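Local coordinates for protein unsaturated glucuronyl hydrolase (Streptococcus agalactiae, PDB 2ZZR) that hydrolyses unsaturated chondroitin, hyaluronan and heparin disaccharides, releasing the unsaturated uronic acid, at residues W68-E82 and F117-I129. Residues are numbered along the deposited sequence; the frame is centred on the assembly and turned at random.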
ATOM      1  N   TRP A  68      12.085   5.828  -0.383  1.00 14.85           N
ATOM      2  CA  TRP A  68      11.060   5.059  -1.099  1.00 14.20           C
ATOM      3  C   TRP A  68       9.658   5.604  -0.824  1.00 14.43           C
ATOM      4  O   TRP A  68       8.682   5.144  -1.423  1.00 14.30           O
ATOM      5  CB  TRP A  68      11.120   3.562  -0.734  1.00 14.21           C
ATOM      6  CG  TRP A  68      10.682   3.207   0.673  1.00 13.96           C
ATOM      7  CD1 TRP A  68      11.456   3.222   1.801  1.00 14.34           C
ATOM      8  CD2 TRP A  68       9.379   2.767   1.089  1.00 12.99           C
ATOM      9  NE1 TRP A  68      10.719   2.826   2.890  1.00 14.57           N
ATOM     10  CE2 TRP A  68       9.440   2.542   2.484  1.00 14.10           C
ATOM     11  CE3 TRP A  68       8.165   2.548   0.418  1.00 13.86           C
ATOM     12  CZ2 TRP A  68       8.330   2.114   3.229  1.00 14.35           C
ATOM     13  CZ3 TRP A  68       7.058   2.115   1.157  1.00 14.16           C
ATOM     14  CH2 TRP A  68       7.152   1.901   2.551  1.00 14.50           C
ATOM     15  N   THR A  69       9.589   6.598   0.059  1.00 13.99           N
ATOM     16  CA  THR A  69       8.337   7.038   0.681  1.00 14.29           C
ATOM     17  C   THR A  69       7.859   8.426   0.236  1.00 14.16           C
ATOM     18  O   THR A  69       6.770   8.858   0.629  1.00 14.28           O
ATOM     19  CB  THR A  69       8.490   7.092   2.206  1.00 14.39           C
ATOM     20  OG1 THR A  69       9.700   7.788   2.544  1.00 14.14           O
ATOM     21  CG2 THR A  69       8.534   5.692   2.801  1.00 15.40           C
ATOM     22  N   ASN A  70       8.668   9.125  -0.557  1.00 14.26           N
ATOM     23  CA  ASN A  70       8.366  10.528  -0.902  1.00 14.32           C
ATOM     24  C   ASN A  70       7.029  10.731  -1.615  1.00 14.71           C
ATOM     25  O   ASN A  70       6.355  11.740  -1.391  1.00 15.45           O
ATOM     26  CB  ASN A  70       9.479  11.142  -1.738  1.00 14.31           C
ATOM     27  CG  ASN A  70      10.799  11.151  -1.012  1.00 14.06           C
ATOM     28  OD1 ASN A  70      11.169  12.144  -0.372  1.00 17.17           O
ATOM     29  ND2 ASN A  70      11.509  10.038  -1.083  1.00 13.84           N
ATOM     30  N   GLY A  71       6.660   9.769  -2.455  1.00 14.48           N
ATOM     31  CA  GLY A  71       5.410   9.818  -3.228  1.00 14.28           C
ATOM     32  C   GLY A  71       4.148   9.831  -2.385  1.00 14.46           C
ATOM     33  O   GLY A  71       3.122  10.360  -2.825  1.00 14.56           O
ATOM     34  N   PHE A  72       4.215   9.253  -1.182  1.00 14.61           N
ATOM     35  CA  PHE A  72       3.068   9.211  -0.271  1.00 14.64           C
ATOM     36  C   PHE A  72       2.687  10.600   0.233  1.00 14.88           C
ATOM     37  O   PHE A  72       1.507  10.885   0.431  1.00 14.87           O
ATOM     38  CB  PHE A  72       3.313   8.262   0.908  1.00 15.00           C
ATOM     39  CG  PHE A  72       3.443   6.819   0.506  1.00 14.69           C
ATOM     40  CD1 PHE A  72       2.372   6.146  -0.091  1.00 14.50           C
ATOM     41  CD2 PHE A  72       4.635   6.129   0.723  1.00 14.25           C
ATOM     42  CE1 PHE A  72       2.487   4.806  -0.466  1.00 15.34           C
ATOM     43  CE2 PHE A  72       4.760   4.790   0.346  1.00 15.25           C
ATOM     44  CZ  PHE A  72       3.685   4.130  -0.247  1.00 14.97           C
ATOM     45  N   TRP A  73       3.686  11.461   0.422  1.00 14.94           N
ATOM     46  CA  TRP A  73       3.435  12.861   0.774  1.00 15.22           C
ATOM     47  C   TRP A  73       2.637  13.560  -0.336  1.00 15.27           C
ATOM     48  O   TRP A  73       1.564  14.117  -0.080  1.00 15.38           O
ATOM     49  CB  TRP A  73       4.755  13.597   1.057  1.00 15.59           C
ATOM     50  CG  TRP A  73       4.624  15.104   1.096  1.00 15.56           C
ATOM     51  CD1 TRP A  73       5.200  15.998   0.238  1.00 16.66           C
ATOM     52  CD2 TRP A  73       3.858  15.882   2.033  1.00 16.12           C
ATOM     53  NE1 TRP A  73       4.850  17.284   0.585  1.00 15.65           N
ATOM     54  CE2 TRP A  73       4.027  17.242   1.680  1.00 16.25           C
ATOM     55  CE3 TRP A  73       3.055  15.561   3.139  1.00 16.01           C
ATOM     56  CZ2 TRP A  73       3.416  18.285   2.391  1.00 16.40           C
ATOM     57  CZ3 TRP A  73       2.441  16.602   3.850  1.00 16.67           C
ATOM     58  CH2 TRP A  73       2.631  17.948   3.470  1.00 16.57           C
ATOM     59  N   THR A  74       3.155  13.503  -1.560  1.00 15.16           N
ATOM     60  CA  THR A  74       2.489  14.087  -2.728  1.00 15.40           C
ATOM     61  C   THR A  74       1.085  13.496  -2.904  1.00 15.60           C
ATOM     62  O   THR A  74       0.138  14.223  -3.215  1.00 15.26           O
ATOM     63  CB  THR A  74       3.312  13.895  -4.012  1.00 15.42           C
ATOM     64  OG1 THR A  74       4.690  14.224  -3.762  1.00 15.95           O
ATOM     65  CG2 THR A  74       2.776  14.786  -5.144  1.00 14.57           C
ATOM     66  N   GLY A  75       0.954  12.186  -2.677  1.00 15.12           N
ATOM     67  CA  GLY A  75      -0.361  11.529  -2.717  1.00 15.36           C
ATOM     68  C   GLY A  75      -1.377  12.108  -1.744  1.00 15.49           C
ATOM     69  O   GLY A  75      -2.554  12.263  -2.095  1.00 15.27           O
ATOM     70  N   CYS A  76      -0.936  12.420  -0.522  1.00 15.11           N
ATOM     71  CA  CYS A  76      -1.804  13.078   0.469  1.00 15.51           C
ATOM     72  C   CYS A  76      -2.289  14.422  -0.077  1.00 15.90           C
ATOM     73  O   CYS A  76      -3.474  14.761   0.039  1.00 16.07           O
ATOM     74  CB  CYS A  76      -1.082  13.301   1.806  1.00 15.28           C
ATOM     75  SG  CYS A  76      -0.790  11.807   2.804  1.00 15.93           S
ATOM     76  N   LEU A  77      -1.371  15.175  -0.676  1.00 16.15           N
ATOM     77  CA  LEU A  77      -1.712  16.475  -1.268  1.00 16.65           C
ATOM     78  C   LEU A  77      -2.740  16.355  -2.397  1.00 16.83           C
ATOM     79  O   LEU A  77      -3.698  17.138  -2.445  1.00 17.17           O
ATOM     80  CB  LEU A  77      -0.457  17.198  -1.767  1.00 16.89           C
ATOM     81  CG  LEU A  77       0.641  17.443  -0.727  1.00 17.07           C
ATOM     82  CD1 LEU A  77       1.813  18.187  -1.361  1.00 17.78           C
ATOM     83  CD2 LEU A  77       0.121  18.162   0.510  1.00 18.21           C
ATOM     84  N   TRP A  78      -2.550  15.385  -3.292  1.00 16.58           N
ATOM     85  CA  TRP A  78      -3.486  15.183  -4.406  1.00 16.73           C
ATOM     86  C   TRP A  78      -4.858  14.731  -3.914  1.00 16.92           C
ATOM     87  O   TRP A  78      -5.883  15.177  -4.438  1.00 16.83           O
ATOM     88  CB  TRP A  78      -2.953  14.196  -5.453  1.00 16.71           C
ATOM     89  CG  TRP A  78      -1.853  14.722  -6.329  1.00 17.19           C
ATOM     90  CD1 TRP A  78      -0.637  14.137  -6.553  1.00 16.90           C
ATOM     91  CD2 TRP A  78      -1.865  15.933  -7.101  1.00 17.68           C
ATOM     92  NE1 TRP A  78       0.106  14.902  -7.422  1.00 18.22           N
ATOM     93  CE2 TRP A  78      -0.619  16.015  -7.768  1.00 17.88           C
ATOM     94  CE3 TRP A  78      -2.803  16.962  -7.285  1.00 18.31           C
ATOM     95  CZ2 TRP A  78      -0.283  17.088  -8.604  1.00 17.71           C
ATOM     96  CZ3 TRP A  78      -2.470  18.026  -8.121  1.00 17.28           C
ATOM     97  CH2 TRP A  78      -1.225  18.077  -8.775  1.00 17.46           C
ATOM     98  N   LEU A  79      -4.882  13.861  -2.904  1.00 16.82           N
ATOM     99  CA  LEU A  79      -6.155  13.424  -2.332  1.00 16.80           C
ATOM    100  C   LEU A  79      -6.914  14.603  -1.736  1.00 17.60           C
ATOM    101  O   LEU A  79      -8.119  14.748  -1.956  1.00 17.94           O
ATOM    102  CB  LEU A  79      -5.939  12.359  -1.268  1.00 16.42           C
ATOM    103  CG  LEU A  79      -5.530  11.001  -1.830  1.00 15.21           C
ATOM    104  CD1 LEU A  79      -5.173  10.104  -0.667  1.00 14.54           C
ATOM    105  CD2 LEU A  79      -6.654  10.380  -2.672  1.00 14.61           C
ATOM    106  N   ALA A  80      -6.191  15.441  -0.994  1.00 17.72           N
ATOM    107  CA  ALA A  80      -6.758  16.658  -0.413  1.00 18.70           C
ATOM    108  C   ALA A  80      -7.277  17.580  -1.518  1.00 19.40           C
ATOM    109  O   ALA A  80      -8.363  18.166  -1.391  1.00 19.42           O
ATOM    110  CB  ALA A  80      -5.706  17.374   0.439  1.00 18.32           C
ATOM    111  N   TYR A  81      -6.503  17.694  -2.595  1.00 19.86           N
ATOM    112  CA  TYR A  81      -6.864  18.516  -3.749  1.00 20.97           C
ATOM    113  C   TYR A  81      -8.155  18.044  -4.419  1.00 21.50           C
ATOM    114  O   TYR A  81      -8.972  18.859  -4.850  1.00 21.74           O
ATOM    115  CB  TYR A  81      -5.719  18.561  -4.766  1.00 21.25           C
ATOM    116  CG  TYR A  81      -6.047  19.341  -6.018  1.00 21.37           C
ATOM    117  CD1 TYR A  81      -6.243  18.692  -7.238  1.00 21.76           C
ATOM    118  CD2 TYR A  81      -6.180  20.732  -5.982  1.00 22.15           C
ATOM    119  CE1 TYR A  81      -6.553  19.409  -8.392  1.00 22.60           C
ATOM    120  CE2 TYR A  81      -6.490  21.453  -7.124  1.00 21.49           C
ATOM    121  CZ  TYR A  81      -6.676  20.789  -8.321  1.00 22.38           C
ATOM    122  OH  TYR A  81      -6.981  21.498  -9.457  1.00 22.54           O
ATOM    123  N   GLU A  82      -8.341  16.729  -4.505  1.00 21.52           N
ATOM    124  CA  GLU A  82      -9.590  16.181  -5.026  1.00 21.93           C
ATOM    125  C   GLU A  82     -10.775  16.549  -4.149  1.00 22.37           C
ATOM    126  O   GLU A  82     -11.888  16.727  -4.645  1.00 22.81           O
ATOM    127  CB  GLU A  82      -9.503  14.668  -5.155  1.00 21.69           C
ATOM    128  CG  GLU A  82      -8.503  14.229  -6.197  1.00 21.26           C
ATOM    129  CD  GLU A  82      -8.769  12.834  -6.680  1.00 22.18           C
ATOM    130  OE1 GLU A  82      -7.828  12.017  -6.686  1.00 19.68           O
ATOM    131  OE2 GLU A  82      -9.925  12.562  -7.057  1.00 22.74           O
ATOM    132  N   PHE A 117       5.441   2.981  -5.690  1.00 12.46           N
ATOM    133  CA  PHE A 117       5.179   3.765  -4.478  1.00 12.88           C
ATOM    134  C   PHE A 117       5.580   5.228  -4.669  1.00 12.81           C
ATOM    135  O   PHE A 117       4.897   6.135  -4.187  1.00 13.37           O
ATOM    136  CB  PHE A 117       5.946   3.213  -3.272  1.00 12.86           C
ATOM    137  CG  PHE A 117       5.346   1.967  -2.662  1.00 13.46           C
ATOM    138  CD1 PHE A 117       6.176   0.965  -2.170  1.00 13.78           C
ATOM    139  CD2 PHE A 117       3.968   1.809  -2.543  1.00 13.19           C
ATOM    140  CE1 PHE A 117       5.641  -0.186  -1.587  1.00 12.64           C
ATOM    141  CE2 PHE A 117       3.424   0.661  -1.958  1.00 14.12           C
ATOM    142  CZ  PHE A 117       4.263  -0.332  -1.476  1.00 13.27           C
ATOM    143  N   LEU A 118       6.695   5.445  -5.360  1.00 12.93           N
ATOM    144  CA  LEU A 118       7.221   6.789  -5.564  1.00 13.42           C
ATOM    145  C   LEU A 118       6.441   7.582  -6.605  1.00 13.95           C
ATOM    146  O   LEU A 118       6.074   8.735  -6.360  1.00 14.42           O
ATOM    147  CB  LEU A 118       8.705   6.731  -5.945  1.00 13.59           C
ATOM    148  CG  LEU A 118       9.659   6.473  -4.775  1.00 13.62           C
ATOM    149  CD1 LEU A 118      11.055   6.167  -5.279  1.00 13.91           C
ATOM    150  CD2 LEU A 118       9.681   7.647  -3.787  1.00 14.63           C
ATOM    151  N   TYR A 119       6.183   6.959  -7.752  1.00 14.13           N
ATOM    152  CA  TYR A 119       5.665   7.681  -8.919  1.00 14.26           C
ATOM    153  C   TYR A 119       4.158   7.620  -9.111  1.00 14.13           C
ATOM    154  O   TYR A 119       3.579   8.519  -9.715  1.00 13.93           O
ATOM    155  CB  TYR A 119       6.423   7.279 -10.188  1.00 14.73           C
ATOM    156  CG  TYR A 119       7.798   7.913 -10.194  1.00 15.06           C
ATOM    157  CD1 TYR A 119       8.031   9.109 -10.874  1.00 16.27           C
ATOM    158  CD2 TYR A 119       8.849   7.355  -9.461  1.00 14.95           C
ATOM    159  CE1 TYR A 119       9.281   9.713 -10.849  1.00 16.98           C
ATOM    160  CE2 TYR A 119      10.103   7.957  -9.426  1.00 15.66           C
ATOM    161  CZ  TYR A 119      10.313   9.134 -10.120  1.00 16.37           C
ATOM    162  OH  TYR A 119      11.547   9.745 -10.084  1.00 16.18           O
ATOM    163  N   THR A 120       3.523   6.570  -8.597  1.00 13.91           N
ATOM    164  CA  THR A 120       2.067   6.428  -8.761  1.00 13.50           C
ATOM    165  C   THR A 120       1.232   7.496  -8.014  1.00 13.80           C
ATOM    166  O   THR A 120       0.390   8.154  -8.642  1.00 13.96           O
ATOM    167  CB  THR A 120       1.583   4.995  -8.431  1.00 13.49           C
ATOM    168  OG1 THR A 120       2.239   4.065  -9.307  1.00 13.26           O
ATOM    169  CG2 THR A 120       0.059   4.895  -8.605  1.00 13.05           C
ATOM    170  N   PRO A 121       1.448   7.671  -6.690  1.00 14.28           N
ATOM    171  CA  PRO A 121       0.659   8.657  -5.941  1.00 14.18           C
ATOM    172  C   PRO A 121       1.085  10.106  -6.187  1.00 14.63           C
ATOM    173  O   PRO A 121       0.412  11.022  -5.722  1.00 14.36           O
ATOM    174  CB  PRO A 121       0.909   8.283  -4.475  1.00 14.33           C
ATOM    175  CG  PRO A 121       1.630   6.955  -4.507  1.00 14.83           C
ATOM    176  CD  PRO A 121       2.369   6.949  -5.793  1.00 13.98           C
ATOM    177  N   SER A 122       2.185  10.298  -6.911  1.00 14.63           N
ATOM    178  CA  SER A 122       2.700  11.636  -7.190  1.00 14.96           C
ATOM    179  C   SER A 122       2.433  12.037  -8.640  1.00 15.60           C
ATOM    180  O   SER A 122       1.641  12.951  -8.914  1.00 16.74           O
ATOM    181  CB  SER A 122       4.198  11.691  -6.877  1.00 14.39           C
ATOM    182  OG  SER A 122       4.909  10.777  -7.698  1.00 14.28           O
ATOM    183  N   CYS A 123       3.079  11.337  -9.565  1.00 15.42           N
ATOM    184  CA  CYS A 123       3.034  11.682 -10.979  1.00 15.73           C
ATOM    185  C   CYS A 123       1.818  11.091 -11.677  1.00 15.60           C
ATOM    186  O   CYS A 123       1.080  11.807 -12.346  1.00 15.81           O
ATOM    187  CB  CYS A 123       4.322  11.246 -11.667  1.00 15.37           C
ATOM    188  SG  CYS A 123       5.769  12.061 -10.951  1.00 17.66           S
ATOM    189  N   THR A 124       1.587   9.791 -11.513  1.00 15.08           N
ATOM    190  CA  THR A 124       0.416   9.198 -12.165  1.00 14.99           C
ATOM    191  C   THR A 124      -0.859   9.843 -11.616  1.00 15.12           C
ATOM    192  O   THR A 124      -1.806  10.093 -12.366  1.00 15.17           O
ATOM    193  CB  THR A 124       0.378   7.666 -12.034  1.00 14.85           C
ATOM    194  OG1 THR A 124       1.676   7.146 -12.334  1.00 14.90           O
ATOM    195  CG2 THR A 124      -0.619   7.073 -13.019  1.00 14.57           C
ATOM    196  N   ALA A 125      -0.856  10.137 -10.318  1.00 15.60           N
ATOM    197  CA  ALA A 125      -1.952  10.862  -9.671  1.00 16.12           C
ATOM    198  C   ALA A 125      -2.295  12.148 -10.416  1.00 16.87           C
ATOM    199  O   ALA A 125      -3.462  12.370 -10.765  1.00 16.30           O
ATOM    200  CB  ALA A 125      -1.619  11.170  -8.234  1.00 16.08           C
ATOM    201  N   GLU A 126      -1.292  12.994 -10.664  1.00 17.16           N
ATOM    202  CA  GLU A 126      -1.575  14.237 -11.381  1.00 18.01           C
ATOM    203  C   GLU A 126      -2.113  13.968 -12.776  1.00 18.52           C
ATOM    204  O   GLU A 126      -3.052  14.637 -13.216  1.00 19.03           O
ATOM    205  CB  GLU A 126      -0.388  15.197 -11.451  1.00 17.90           C
ATOM    206  CG  GLU A 126      -0.852  16.531 -12.068  1.00 18.93           C
ATOM    207  CD  GLU A 126       0.152  17.653 -12.007  1.00 20.76           C
ATOM    208  OE1 GLU A 126      -0.299  18.822 -12.041  1.00 21.51           O
ATOM    209  OE2 GLU A 126       1.369  17.385 -11.945  1.00 20.55           O
ATOM    210  N   TYR A 127      -1.530  12.988 -13.469  1.00 19.10           N
ATOM    211  CA  TYR A 127      -2.008  12.630 -14.798  1.00 19.67           C
ATOM    212  C   TYR A 127      -3.497  12.265 -14.802  1.00 19.62           C
ATOM    213  O   TYR A 127      -4.232  12.698 -15.690  1.00 19.27           O
ATOM    214  CB  TYR A 127      -1.175  11.518 -15.437  1.00 20.42           C
ATOM    215  CG  TYR A 127      -1.599  11.245 -16.865  1.00 21.67           C
ATOM    216  CD1 TYR A 127      -2.313  10.092 -17.192  1.00 22.30           C
ATOM    217  CD2 TYR A 127      -1.322  12.165 -17.881  1.00 21.96           C
ATOM    218  CE1 TYR A 127      -2.716   9.845 -18.505  1.00 23.16           C
ATOM    219  CE2 TYR A 127      -1.727  11.929 -19.198  1.00 23.01           C
ATOM    220  CZ  TYR A 127      -2.424  10.771 -19.498  1.00 22.85           C
ATOM    221  OH  TYR A 127      -2.831  10.530 -20.787  1.00 23.77           O
ATOM    222  N   ARG A 128      -3.932  11.476 -13.816  1.00 19.55           N
ATOM    223  CA  ARG A 128      -5.356  11.147 -13.649  1.00 19.83           C
ATOM    224  C   ARG A 128      -6.199  12.406 -13.501  1.00 20.09           C
ATOM    225  O   ARG A 128      -7.289  12.513 -14.078  1.00 20.25           O
ATOM    226  CB  ARG A 128      -5.591  10.297 -12.399  1.00 19.79           C
ATOM    227  CG  ARG A 128      -4.849   8.991 -12.355  1.00 19.44           C
ATOM    228  CD  ARG A 128      -5.397   7.999 -13.339  1.00 19.84           C
ATOM    229  NE  ARG A 128      -4.947   6.654 -12.995  1.00 17.79           N
ATOM    230  CZ  ARG A 128      -4.737   5.680 -13.870  1.00 18.47           C
ATOM    231  NH1 ARG A 128      -4.341   4.494 -13.436  1.00 17.59           N
ATOM    232  NH2 ARG A 128      -4.932   5.878 -15.169  1.00 18.14           N
ATOM    233  N   ILE A 129      -5.686  13.341 -12.708  1.00 20.09           N
ATOM    234  CA  ILE A 129      -6.447  14.506 -12.276  1.00 20.52           C
ATOM    235  C   ILE A 129      -6.573  15.559 -13.382  1.00 21.09           C
ATOM    236  O   ILE A 129      -7.674  16.064 -13.641  1.00 21.20           O
ATOM    237  CB  ILE A 129      -5.864  15.100 -10.968  1.00 20.53           C
ATOM    238  CG1 ILE A 129      -6.087  14.122  -9.805  1.00 20.25           C
ATOM    239  CG2 ILE A 129      -6.497  16.462 -10.648  1.00 20.52           C
ATOM    240  CD1 ILE A 129      -5.259  14.405  -8.554  1.00 20.25           C
TER
HETATM  241  O   HOH W   1       6.609   6.949  -2.123  1.00 14.82           O
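Two neighbouring helices of the alpha-barrel of this family 88 glycoside hydrolase, 70-82 and 117-129, run side by side in the same general direction, their N-to-C directions 31° apart and their axes 7.2 Å at closest approach. G71 and G75 permit this closeness: with no CB on either, the F117 and L118 carbonyl oxygens close in on G71, and P121 CB on G75. CA-H...O contacts join G71 CA to L118 O (3.4 Å) and G75 CA to P121 O (3.1 Å). Helix 117-129 kinks here, because the N atoms of P121 and S122 make no bond to the preceding turn; S122 OG instead bonds to L118 O (2.7 Å), in the carbonyl plane on a lone pair. At the N-terminal ends three rings form a triangular cluster, F117 CD1 meeting W68 CE3 at 3.6 Å and CD2 meeting F72 CZ at 3.3 Å. One water links the loop carbonyl W68 O and, weakly, G71 N to F117 O, also weakly. Further along, W78 NE1 gives a weak, bent hydrogen bond to S122 O (2.9 Å, 127°). E126 crosses the indole obliquely, its backbone over one face and CB at CZ2; its OE2 is hydrogen-bonded to H94 ND1. I129 CD1 packs against W78 CE3, and its CG2 reaches the edge of Y81. Flanked on one side by W68 and F72, F117 lies beside the probable nucleophile D114 and the probable substrate-binding W250, and so probably borders the active site.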